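Local coordinates for protein glutaredoxin 2 (Salmonella enterica subsp. enterica serovar Typhimurium, PDB 3IR4) that probably acts as a glutathione-dependent thiol-disulfide oxidoreductase and is captured here in a mixed disulfide with glutathione, at residues Ile8-Cys12 with Phe113-Ser117; Trp92-Asn97 with His177-Leu181; Leu105-Lys110 with Arg122-Ile126. All coordinates share one frame; numbering follows the deposited sequence. Where two conformers were deposited one is given.

Contact 1 is the active-site one: it joins the thioredoxin-like N-terminal part to the helical C-terminal domain and carries the disulfide between C12 and glutathione. Contact 3 adjoins it, with centres about 10 Å apart, and the two share an aromatic cluster: F116 CE1 lies 3.5 Å from F125 CG, and H11 CD2 lies 3.5 Å from F108 CD2. The side chain of F125 is about 7 Å from glutathione, and Y124, on the same helix, touches it. Contact 2 lies on the opposite side of the chain's centre, its centre about 20 Å from that of contact 1 and 21 Å from that of contact 3, and packs two helices of the C-terminal domain.

Contact 1. Residues Ile8-Cys12 with Phe113-Ser117; sequences IYDHC and FDEFS. With GSH (glutathione), chain B.
E115 reaches into the turn from Y9 to C12 and holds it with both carboxylate oxygens. Its CG is tucked between the backbone N and the carbonyl carbon (chi1 61°), and a further bend at chi2 brings the carboxylate round to the turn. OE2 of E115 takes two donors from one residue: H11 N at 2.9 Å on the syn side and H11 ND1 at 2.6 Å on the anti side. The second bond runs close to the imidazole plane, although that plane is turned 32° from the carboxylate. E115 OE1 accepts from D10 N at 2.9 Å, a donor well above the carboxylate plane.

In the conformers described, H11 CB sits squarely over one face of F113, a CH-pi contact 3.9 Å from the ring centroid, while D10 OD2 lies at the edge of the same ring, 3.4 Å from F113 CD2, with its carboxylate nearly perpendicular to it. A water links D10 OD2 to D114 N, and D10 OD1 is salt-bridged to R183. The plane of the F116 ring is nearly parallel to the imidazole but slid aside, barely overlapping it; one face of F116 rests instead on E115 CG. C12 occupies the N-cap position before helix 13-25 and carries the disulfide, its SG 2.3 Å from SG2 of glutathione. Y9 turns its ring edge to glutathione O31, and its OH is hydrogen-bonded to K49.

Two bonds thus pin the backbone N-H groups of D10 and H11, and a third, from H11 ND1, fixes the imidazole's rotation, consistent with the C-terminal domain shaping the glutaredoxin active-site loop.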
loop_
_atom_site.group_PDB
_atom_site.type_symbol
_atom_site.label_atom_id
_atom_site.label_comp_id
_atom_site.label_asym_id
_atom_site.label_seq_id
_atom_site.Cartn_x
_atom_site.Cartn_y
_atom_site.Cartn_z
ATOM N N ILE A 8 8.859 -7.913 -1.498
ATOM C CA ILE A 8 7.614 -7.394 -0.976
ATOM C C ILE A 8 6.657 -8.444 -0.470
ATOM O O ILE A 8 6.792 -9.636 -0.726
ATOM C CB ILE A 8 6.845 -6.597 -2.105
ATOM C CG1 ILE A 8 6.397 -7.509 -3.258
ATOM C CG2 ILE A 8 7.692 -5.443 -2.665
ATOM C CD1 ILE A 8 5.523 -6.833 -4.315
ATOM N N TYR A 9 5.630 -7.936 0.236
ATOM C CA TYR A 9 4.338 -8.636 0.400
ATOM C C TYR A 9 3.356 -7.778 -0.413
ATOM O O TYR A 9 3.354 -6.558 -0.297
ATOM C CB TYR A 9 3.870 -8.699 1.846
ATOM C CG TYR A 9 4.837 -9.327 2.798
ATOM C CD1 TYR A 9 5.621 -10.413 2.438
ATOM C CD2 TYR A 9 4.947 -8.826 4.090
ATOM C CE1 TYR A 9 6.554 -10.954 3.353
ATOM C CE2 TYR A 9 5.842 -9.364 4.987
ATOM C CZ TYR A 9 6.665 -10.414 4.615
ATOM O OH TYR A 9 7.574 -10.889 5.527
ATOM N N ASP A 10 2.537 -8.409 -1.237
ATOM C CA ASP A 10 1.607 -7.687 -2.112
ATOM C C ASP A 10 0.579 -6.855 -1.352
ATOM O O ASP A 10 0.202 -5.772 -1.802
ATOM C CB ASP A 10 0.980 -8.695 -3.093
ATOM C CG ASP A 10 0.153 -8.050 -4.199
ATOM O OD1 ASP A 10 0.365 -6.880 -4.557
ATOM O OD2 ASP A 10 -0.672 -8.787 -4.744
ATOM N N HIS A 11 0.123 -7.335 -0.202
ATOM C CA HIS A 11 -0.877 -6.605 0.570
ATOM C C HIS A 11 -0.310 -5.388 1.316
ATOM O O HIS A 11 -1.060 -4.535 1.767
ATOM C CB HIS A 11 -1.524 -7.503 1.641
ATOM C CG HIS A 11 -0.696 -7.675 2.884
ATOM N ND1 HIS A 11 0.196 -8.708 3.043
ATOM C CD2 HIS A 11 -0.651 -6.968 4.040
ATOM C CE1 HIS A 11 0.762 -8.612 4.234
ATOM N NE2 HIS A 11 0.276 -7.560 4.851
ATOM N N CYS A 12 1.010 -5.328 1.463
ATOM C CA CYS A 12 1.624 -4.365 2.380
ATOM C C CYS A 12 1.637 -2.964 1.798
ATOM O O CYS A 12 2.175 -2.782 0.727
ATOM C CB CYS A 12 3.064 -4.828 2.685
ATOM S SG CYS A 12 4.012 -3.615 3.648
ATOM N N PHE A 113 -3.385 -13.312 -1.956
ATOM C CA PHE A 113 -2.084 -12.648 -2.155
ATOM C C PHE A 113 -0.994 -13.722 -2.162
ATOM O O PHE A 113 -1.065 -14.692 -1.403
ATOM C CB PHE A 113 -1.796 -11.634 -1.060
ATOM C CG PHE A 113 -2.721 -10.477 -1.060
ATOM C CD1 PHE A 113 -3.690 -10.352 -0.088
ATOM C CD2 PHE A 113 -2.614 -9.493 -2.024
ATOM C CE1 PHE A 113 -4.529 -9.279 -0.073
ATOM C CE2 PHE A 113 -3.452 -8.407 -2.010
ATOM C CZ PHE A 113 -4.407 -8.301 -1.036
ATOM N N ASP A 114 0.042 -13.526 -2.976
ATOM C CA ASP A 114 1.083 -14.538 -3.127
ATOM C C ASP A 114 1.837 -14.857 -1.847
ATOM O O ASP A 114 2.261 -15.992 -1.654
ATOM C CB ASP A 114 2.069 -14.138 -4.233
ATOM C CG ASP A 114 1.539 -14.304 -5.619
ATOM O OD1 ASP A 114 0.399 -14.786 -5.818
ATOM O OD2 ASP A 114 2.285 -13.909 -6.537
ATOM N N GLU A 115 1.991 -13.882 -0.959
ATOM C CA GLU A 115 2.697 -14.098 0.297
ATOM C C GLU A 115 1.985 -15.050 1.234
ATOM O O GLU A 115 2.569 -15.485 2.231
ATOM C CB GLU A 115 3.007 -12.785 1.022
ATOM C CG GLU A 115 1.832 -11.943 1.432
ATOM C CD GLU A 115 1.343 -10.948 0.393
ATOM O OE1 GLU A 115 1.680 -11.108 -0.812
ATOM O OE2 GLU A 115 0.606 -10.015 0.784
ATOM N N PHE A 116 0.720 -15.337 0.941
ATOM C CA PHE A 116 -0.080 -16.258 1.762
ATOM C C PHE A 116 -0.350 -17.541 1.007
ATOM O O PHE A 116 -1.272 -18.265 1.329
ATOM C CB PHE A 116 -1.419 -15.648 2.164
ATOM C CG PHE A 116 -1.321 -14.303 2.856
ATOM C CD1 PHE A 116 -0.388 -14.071 3.855
ATOM C CD2 PHE A 116 -2.224 -13.298 2.556
ATOM C CE1 PHE A 116 -0.312 -12.844 4.510
ATOM C CE2 PHE A 116 -2.149 -12.053 3.188
ATOM C CZ PHE A 116 -1.217 -11.850 4.175
ATOM N N SER A 117 0.433 -17.846 -0.014
ATOM C CA SER A 117 0.108 -18.995 -0.866
ATOM C C SER A 117 0.147 -20.323 -0.171
ATOM O O SER A 117 -0.586 -21.212 -0.522
ATOM C CB SER A 117 0.945 -19.006 -2.127
ATOM O OG SER A 117 2.302 -19.081 -1.849
HETATM N N1 GSH B . 9.132 1.527 8.261
HETATM C CA1 GSH B . 8.965 0.447 7.280
HETATM C C1 GSH B . 8.888 1.028 5.894
HETATM O O11 GSH B . 8.470 2.213 5.790
HETATM O O12 GSH B . 9.217 0.316 4.927
HETATM C CB1 GSH B . 7.702 -0.329 7.628
HETATM C CG1 GSH B . 7.611 -1.625 6.825
HETATM C CD1 GSH B . 6.618 -2.629 7.371
HETATM O OE1 GSH B . 5.843 -2.305 8.423
HETATM N N2 GSH B . 6.482 -3.781 6.764
HETATM C CA2 GSH B . 5.711 -4.908 7.279
HETATM C C2 GSH B . 6.628 -6.001 7.715
HETATM O O2 GSH B . 7.736 -6.235 7.017
HETATM C CB2 GSH B . 4.712 -5.431 6.221
HETATM S SG2 GSH B . 3.388 -4.276 5.731
HETATM N N3 GSH B . 6.294 -6.739 8.744
HETATM C CA3 GSH B . 7.235 -7.616 9.393
HETATM C C3 GSH B . 6.755 -9.012 9.266
HETATM O O31 GSH B . 5.832 -9.266 8.432
HETATM O O32 GSH B . 7.294 -9.889 9.989
HETATM O O HOH W 1 -0.247 -11.409 -4.876
#

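Contact 2. Residues Trp92-Asn97 with His177-Leu181; sequences WLRKVN and HLFPL. With SO4 (sulfate ion), chain F.
L181 drops as a knob into a hole formed by W92, L93, V96 and N97, the central feature of a helix pair in the GST-like, all-helical C-terminal domain. The two helix segments run roughly side by side in the same direction, their axes 11.1 Å apart at closest and inclined by 29°. L181 stretches toward helix 87-97, its CG swung opposite the backbone N (chi1 173°), and splits its methyls between two jobs. CD2 does most of the touching, 3.6 Å from L93 CD2 and 3.8 Å from V96 CG1, and also meets CZ3 of W92. CD1 lies by N97 OD1. L93 and L181 lie alongside, pointing opposite ways, while L93 stands across L178 and H177; its CD1 rests 3.7 Å from H177 CB.

One shell out, the W92 indole is held by its NE1, which is hydrogen-bonded to D153 O, and by V96 CG2 packed over one face. Helix 143-160 thereby backs this side, and L178 leans on Y200 of helix 195-208. At the rim a water bridges the helices, accepting from N97 ND2 and donating to H177 O. The H177 ring turns away from L93: its ND1 is hydrogen-bonded to K17 NZ, and NE2 donates to a sulfate, probably from the crystallisation liquor, that R85 also binds, with NE2 2.9 Å from sulfate O3 at a nearly straight 167°.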
loop_
_atom_site.group_PDB
_atom_site.type_symbol
_atom_site.label_atom_id
_atom_site.label_comp_id
_atom_site.label_asym_id
_atom_site.label_seq_id
_atom_site.Cartn_x
_atom_site.Cartn_y
_atom_site.Cartn_z
ATOM N N TRP A 92 -6.036 13.305 7.998
ATOM C CA TRP A 92 -7.067 12.384 7.548
ATOM C C TRP A 92 -6.508 10.965 7.542
ATOM O O TRP A 92 -7.165 10.031 8.001
ATOM C CB TRP A 92 -7.544 12.804 6.153
ATOM C CG TRP A 92 -8.728 12.038 5.654
ATOM C CD1 TRP A 92 -10.043 12.356 5.820
ATOM C CD2 TRP A 92 -8.704 10.825 4.921
ATOM N NE1 TRP A 92 -10.836 11.411 5.239
ATOM C CE2 TRP A 92 -10.034 10.445 4.694
ATOM C CE3 TRP A 92 -7.682 10.013 4.443
ATOM C CZ2 TRP A 92 -10.366 9.304 3.976
ATOM C CZ3 TRP A 92 -8.016 8.863 3.749
ATOM C CH2 TRP A 92 -9.345 8.514 3.538
ATOM N N LEU A 93 -5.307 10.798 6.990
ATOM C CA LEU A 93 -4.668 9.510 6.938
ATOM C C LEU A 93 -4.425 8.950 8.318
ATOM O O LEU A 93 -4.644 7.752 8.532
ATOM C CB LEU A 93 -3.349 9.592 6.172
ATOM C CG LEU A 93 -3.486 9.708 4.664
ATOM C CD1 LEU A 93 -2.115 10.031 4.058
ATOM C CD2 LEU A 93 -4.075 8.393 4.102
ATOM N N ARG A 94 -3.976 9.783 9.248
ATOM C CA ARG A 94 -3.714 9.323 10.608
ATOM C C ARG A 94 -5.009 8.755 11.203
ATOM O O ARG A 94 -5.033 7.649 11.750
ATOM C CB ARG A 94 -3.237 10.496 11.456
ATOM C CG ARG A 94 -2.709 10.112 12.838
ATOM C CD ARG A 94 -2.860 11.242 13.833
ATOM N NE ARG A 94 -4.293 11.472 14.035
ATOM C CZ ARG A 94 -5.105 10.684 14.744
ATOM N NH1 ARG A 94 -4.642 9.607 15.376
ATOM N NH2 ARG A 94 -6.396 10.974 14.820
ATOM N N LYS A 95 -6.105 9.486 11.041
ATOM C CA LYS A 95 -7.416 9.073 11.564
ATOM C C LYS A 95 -7.869 7.756 10.932
ATOM O O LYS A 95 -8.191 6.801 11.630
ATOM C CB LYS A 95 -8.450 10.184 11.321
ATOM C CG LYS A 95 -9.866 9.814 11.727
ATOM C CD LYS A 95 -10.847 10.974 11.659
ATOM C CE LYS A 95 -11.046 11.456 10.250
ATOM N NZ LYS A 95 -11.382 10.376 9.285
ATOM N N VAL A 96 -7.852 7.687 9.606
ATOM C CA VAL A 96 -8.342 6.490 8.925
ATOM C C VAL A 96 -7.449 5.264 9.183
ATOM O O VAL A 96 -7.957 4.158 9.485
ATOM C CB VAL A 96 -8.573 6.757 7.430
ATOM C CG1 VAL A 96 -8.951 5.473 6.699
ATOM C CG2 VAL A 96 -9.656 7.830 7.259
ATOM N N ASN A 97 -6.126 5.437 9.077
ATOM C CA ASN A 97 -5.207 4.340 9.356
ATOM C C ASN A 97 -5.343 3.841 10.778
ATOM O O ASN A 97 -4.958 2.717 11.069
ATOM C CB ASN A 97 -3.760 4.695 9.027
ATOM C CG ASN A 97 -3.455 4.576 7.537
ATOM O OD1 ASN A 97 -3.755 3.566 6.897
ATOM N ND2 ASN A 97 -2.786 5.579 6.993
ATOM N N HIS A 177 1.580 8.247 0.363
ATOM C CA HIS A 177 0.886 7.715 1.540
ATOM C C HIS A 177 -0.587 7.410 1.283
ATOM O O HIS A 177 -1.138 6.485 1.891
ATOM C CB HIS A 177 1.045 8.655 2.735
ATOM C CG HIS A 177 2.437 8.753 3.225
ATOM N ND1 HIS A 177 3.155 7.663 3.659
ATOM C CD2 HIS A 177 3.268 9.816 3.295
ATOM C CE1 HIS A 177 4.362 8.067 4.015
ATOM N NE2 HIS A 177 4.454 9.368 3.801
ATOM N N LEU A 178 -1.253 8.170 0.427
ATOM C CA LEU A 178 -2.681 7.988 0.225
ATOM C C LEU A 178 -3.049 6.814 -0.691
ATOM O O LEU A 178 -3.949 6.025 -0.387
ATOM C CB LEU A 178 -3.298 9.289 -0.343
ATOM C CG LEU A 178 -4.766 9.243 -0.693
ATOM C CD1 LEU A 178 -5.637 8.902 0.562
ATOM C CD2 LEU A 178 -5.195 10.550 -1.333
ATOM N N PHE A 179 -2.403 6.713 -1.845
ATOM C CA PHE A 179 -2.760 5.686 -2.793
ATOM C C PHE A 179 -2.772 4.254 -2.206
ATOM O O PHE A 179 -3.723 3.529 -2.453
ATOM C CB PHE A 179 -1.947 5.751 -4.084
ATOM C CG PHE A 179 -2.259 4.619 -5.017
ATOM C CD1 PHE A 179 -3.495 4.552 -5.659
ATOM C CD2 PHE A 179 -1.373 3.580 -5.171
ATOM C CE1 PHE A 179 -3.809 3.518 -6.483
ATOM C CE2 PHE A 179 -1.689 2.513 -6.011
ATOM C CZ PHE A 179 -2.915 2.476 -6.653
ATOM N N PRO A 180 -1.759 3.861 -1.424
ATOM C CA PRO A 180 -1.781 2.482 -0.912
ATOM C C PRO A 180 -3.022 2.177 -0.081
ATOM O O PRO A 180 -3.546 1.048 -0.136
ATOM C CB PRO A 180 -0.504 2.393 -0.095
ATOM C CG PRO A 180 0.419 3.421 -0.715
ATOM C CD PRO A 180 -0.492 4.545 -1.097
ATOM N N LEU A 181 -3.452 3.136 0.732
ATOM C CA LEU A 181 -4.655 2.958 1.526
ATOM C C LEU A 181 -5.881 2.752 0.626
ATOM O O LEU A 181 -6.674 1.832 0.817
ATOM C CB LEU A 181 -4.831 4.168 2.450
ATOM C CG LEU A 181 -6.130 4.208 3.231
ATOM C CD1 LEU A 181 -6.291 2.982 4.126
ATOM C CD2 LEU A 181 -6.188 5.500 4.035
HETATM S S SO4 F . 6.865 11.437 5.816
HETATM O O1 SO4 F . 7.486 12.755 5.541
HETATM O O2 SO4 F . 5.481 11.733 6.238
HETATM O O3 SO4 F . 6.900 10.678 4.565
HETATM O O4 SO4 F . 7.592 10.817 6.915
HETATM O O HOH W 2 -1.100 5.706 4.536
#

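Contact 3. Residues Leu105-Lys110 with Arg122-Ile126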
loop_
_atom_site.group_PDB
_atom_site.type_symbol
_atom_site.label_atom_id
_atom_site.label_comp_id
_atom_site.label_asym_id
_atom_site.label_seq_id
_atom_site.Cartn_x
_atom_site.Cartn_y
_atom_site.Cartn_z
ATOM N N LEU A 105 -7.268 -6.275 7.609
ATOM C CA LEU A 105 -6.525 -7.474 7.994
ATOM C C LEU A 105 -7.330 -8.762 7.843
ATOM O O LEU A 105 -6.802 -9.742 7.316
ATOM C CB LEU A 105 -5.922 -7.328 9.397
ATOM C CG LEU A 105 -4.951 -6.143 9.612
ATOM C CD1 LEU A 105 -4.498 -6.134 11.043
ATOM C CD2 LEU A 105 -3.770 -6.169 8.655
ATOM N N PRO A 106 -8.610 -8.777 8.272
ATOM C CA PRO A 106 -9.343 -10.016 8.110
ATOM C C PRO A 106 -9.533 -10.399 6.658
ATOM O O PRO A 106 -9.638 -11.579 6.343
ATOM C CB PRO A 106 -10.693 -9.714 8.791
ATOM C CG PRO A 106 -10.424 -8.631 9.741
ATOM C CD PRO A 106 -9.391 -7.786 9.041
ATOM N N ARG A 107 -9.649 -9.395 5.786
ATOM C CA ARG A 107 -9.809 -9.625 4.371
ATOM C C ARG A 107 -8.502 -10.048 3.708
ATOM O O ARG A 107 -8.486 -10.974 2.882
ATOM C CB ARG A 107 -10.468 -8.412 3.701
ATOM C CG ARG A 107 -11.924 -8.275 4.107
ATOM C CD ARG A 107 -12.527 -6.981 3.623
ATOM N NE ARG A 107 -13.972 -6.861 3.896
ATOM C CZ ARG A 107 -14.484 -6.655 5.103
ATOM N NH1 ARG A 107 -13.704 -6.441 6.146
ATOM N NH2 ARG A 107 -15.801 -6.661 5.270
ATOM N N PHE A 108 -7.391 -9.419 4.079
ATOM C CA PHE A 108 -6.100 -9.876 3.593
ATOM C C PHE A 108 -5.926 -11.378 3.891
ATOM O O PHE A 108 -5.507 -12.146 3.027
ATOM C CB PHE A 108 -4.935 -9.127 4.278
ATOM C CG PHE A 108 -4.809 -7.649 3.946
ATOM C CD1 PHE A 108 -5.245 -7.085 2.762
ATOM C CD2 PHE A 108 -4.111 -6.847 4.811
ATOM C CE1 PHE A 108 -5.039 -5.732 2.498
ATOM C CE2 PHE A 108 -3.890 -5.488 4.527
ATOM C CZ PHE A 108 -4.361 -4.960 3.388
ATOM N N ALA A 109 -6.268 -11.771 5.108
ATOM C CA ALA A 109 -6.073 -13.140 5.571
ATOM C C ALA A 109 -6.911 -14.174 4.820
ATOM O O ALA A 109 -6.601 -15.353 4.865
ATOM C CB ALA A 109 -6.396 -13.220 7.028
ATOM N N LYS A 110 -7.981 -13.712 4.175
ATOM C CA LYS A 110 -8.877 -14.544 3.399
ATOM C C LYS A 110 -8.655 -14.488 1.907
ATOM O O LYS A 110 -9.354 -15.160 1.171
ATOM C CB LYS A 110 -10.316 -14.138 3.686
ATOM C CG LYS A 110 -10.823 -14.593 5.044
ATOM C CD LYS A 110 -12.137 -13.896 5.430
ATOM C CE LYS A 110 -13.081 -14.728 6.275
ATOM N NZ LYS A 110 -12.495 -15.163 7.559
ATOM N N ARG A 122 -0.184 -18.320 5.572
ATOM C CA ARG A 122 -1.450 -17.699 5.888
ATOM C C ARG A 122 -1.726 -17.800 7.397
ATOM O O ARG A 122 -2.133 -16.831 8.015
ATOM C CB ARG A 122 -2.568 -18.311 5.079
ATOM C CG ARG A 122 -3.853 -17.552 5.172
ATOM C CD ARG A 122 -4.947 -18.131 4.263
ATOM N NE ARG A 122 -4.587 -18.142 2.848
ATOM C CZ ARG A 122 -4.742 -17.105 2.030
ATOM N NH1 ARG A 122 -5.268 -15.962 2.443
ATOM N NH2 ARG A 122 -4.366 -17.220 0.765
ATOM N N GLN A 123 -1.472 -18.979 7.983
ATOM C CA GLN A 123 -1.675 -19.148 9.413
ATOM C C GLN A 123 -0.779 -18.217 10.218
ATOM O O GLN A 123 -1.186 -17.650 11.257
ATOM C CB GLN A 123 -1.455 -20.591 9.838
ATOM C CG GLN A 123 -1.659 -20.793 11.344
ATOM C CD GLN A 123 -1.335 -22.191 11.764
ATOM O OE1 GLN A 123 -0.296 -22.436 12.368
ATOM N NE2 GLN A 123 -2.186 -23.117 11.414
ATOM N N TYR A 124 0.480 -18.092 9.788
ATOM C CA TYR A 124 1.451 -17.204 10.438
ATOM C C TYR A 124 0.899 -15.777 10.534
ATOM O O TYR A 124 0.955 -15.140 11.584
ATOM C CB TYR A 124 2.757 -17.219 9.647
ATOM C CG TYR A 124 3.803 -16.275 10.153
ATOM C CD1 TYR A 124 3.866 -14.972 9.672
ATOM C CD2 TYR A 124 4.773 -16.681 11.034
ATOM C CE1 TYR A 124 4.838 -14.090 10.091
ATOM C CE2 TYR A 124 5.731 -15.792 11.492
ATOM C CZ TYR A 124 5.754 -14.487 11.010
ATOM O OH TYR A 124 6.708 -13.547 11.380
ATOM N N PHE A 125 0.345 -15.292 9.437
ATOM C CA PHE A 125 -0.246 -13.956 9.393
ATOM C C PHE A 125 -1.427 -13.816 10.341
ATOM O O PHE A 125 -1.501 -12.865 11.125
ATOM C CB PHE A 125 -0.670 -13.646 7.951
ATOM C CG PHE A 125 -1.286 -12.274 7.775
ATOM C CD1 PHE A 125 -0.482 -11.149 7.653
ATOM C CD2 PHE A 125 -2.665 -12.108 7.726
ATOM C CE1 PHE A 125 -1.033 -9.912 7.453
ATOM C CE2 PHE A 125 -3.223 -10.852 7.547
ATOM C CZ PHE A 125 -2.403 -9.760 7.415
ATOM N N ILE A 126 -2.348 -14.766 10.277
ATOM C CA ILE A 126 -3.529 -14.706 11.100
ATOM C C ILE A 126 -3.151 -14.655 12.586
ATOM O O ILE A 126 -3.668 -13.855 13.371
ATOM C CB ILE A 126 -4.427 -15.941 10.803
ATOM C CG1 ILE A 126 -5.019 -15.888 9.390
ATOM C CG2 ILE A 126 -5.539 -16.062 11.864
ATOM C CD1 ILE A 126 -5.557 -17.207 8.862
#
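F125 pushes its ring edge-first against residues 105-109, and the atoms on that side meet A109, L105 and F108 in turn, with some overlap. CB points toward residues 105-110, and chi1 at -179° carries the ring on straight across; contacts within the pair begin at CD2 of F125, 4.0 Å from A109 CB. CE2 follows, near the L105 carbonyl, whose oxygen lies in the ring plane 3.8 Å from F125 CE2. At the tip, CZ meets the methyl L105 CD2 at 4.0 Å, the two side chains crossing at about a right angle, and also reaches F108 CB.

On one flank I126 CG1 packs on A109 CB, 3.8 Å away. On the other, R122 bends at chi3 and brings NH1 to 2.8 Å from A109 O. This bond lies near the guanidinium plane yet comes from above the carbonyl plane; NH1 is also hydrogen-bonded to S111 O, so one arginine nitrogen serves both carbonyls.

H11 of the active-site loop meets F125 edge-to-face, and F116 meets it from the face side, planes inclined at about 50°. Helix 136-141 touches A109 through F136, so residues 105-109 are packed between that helix and helix 119-133.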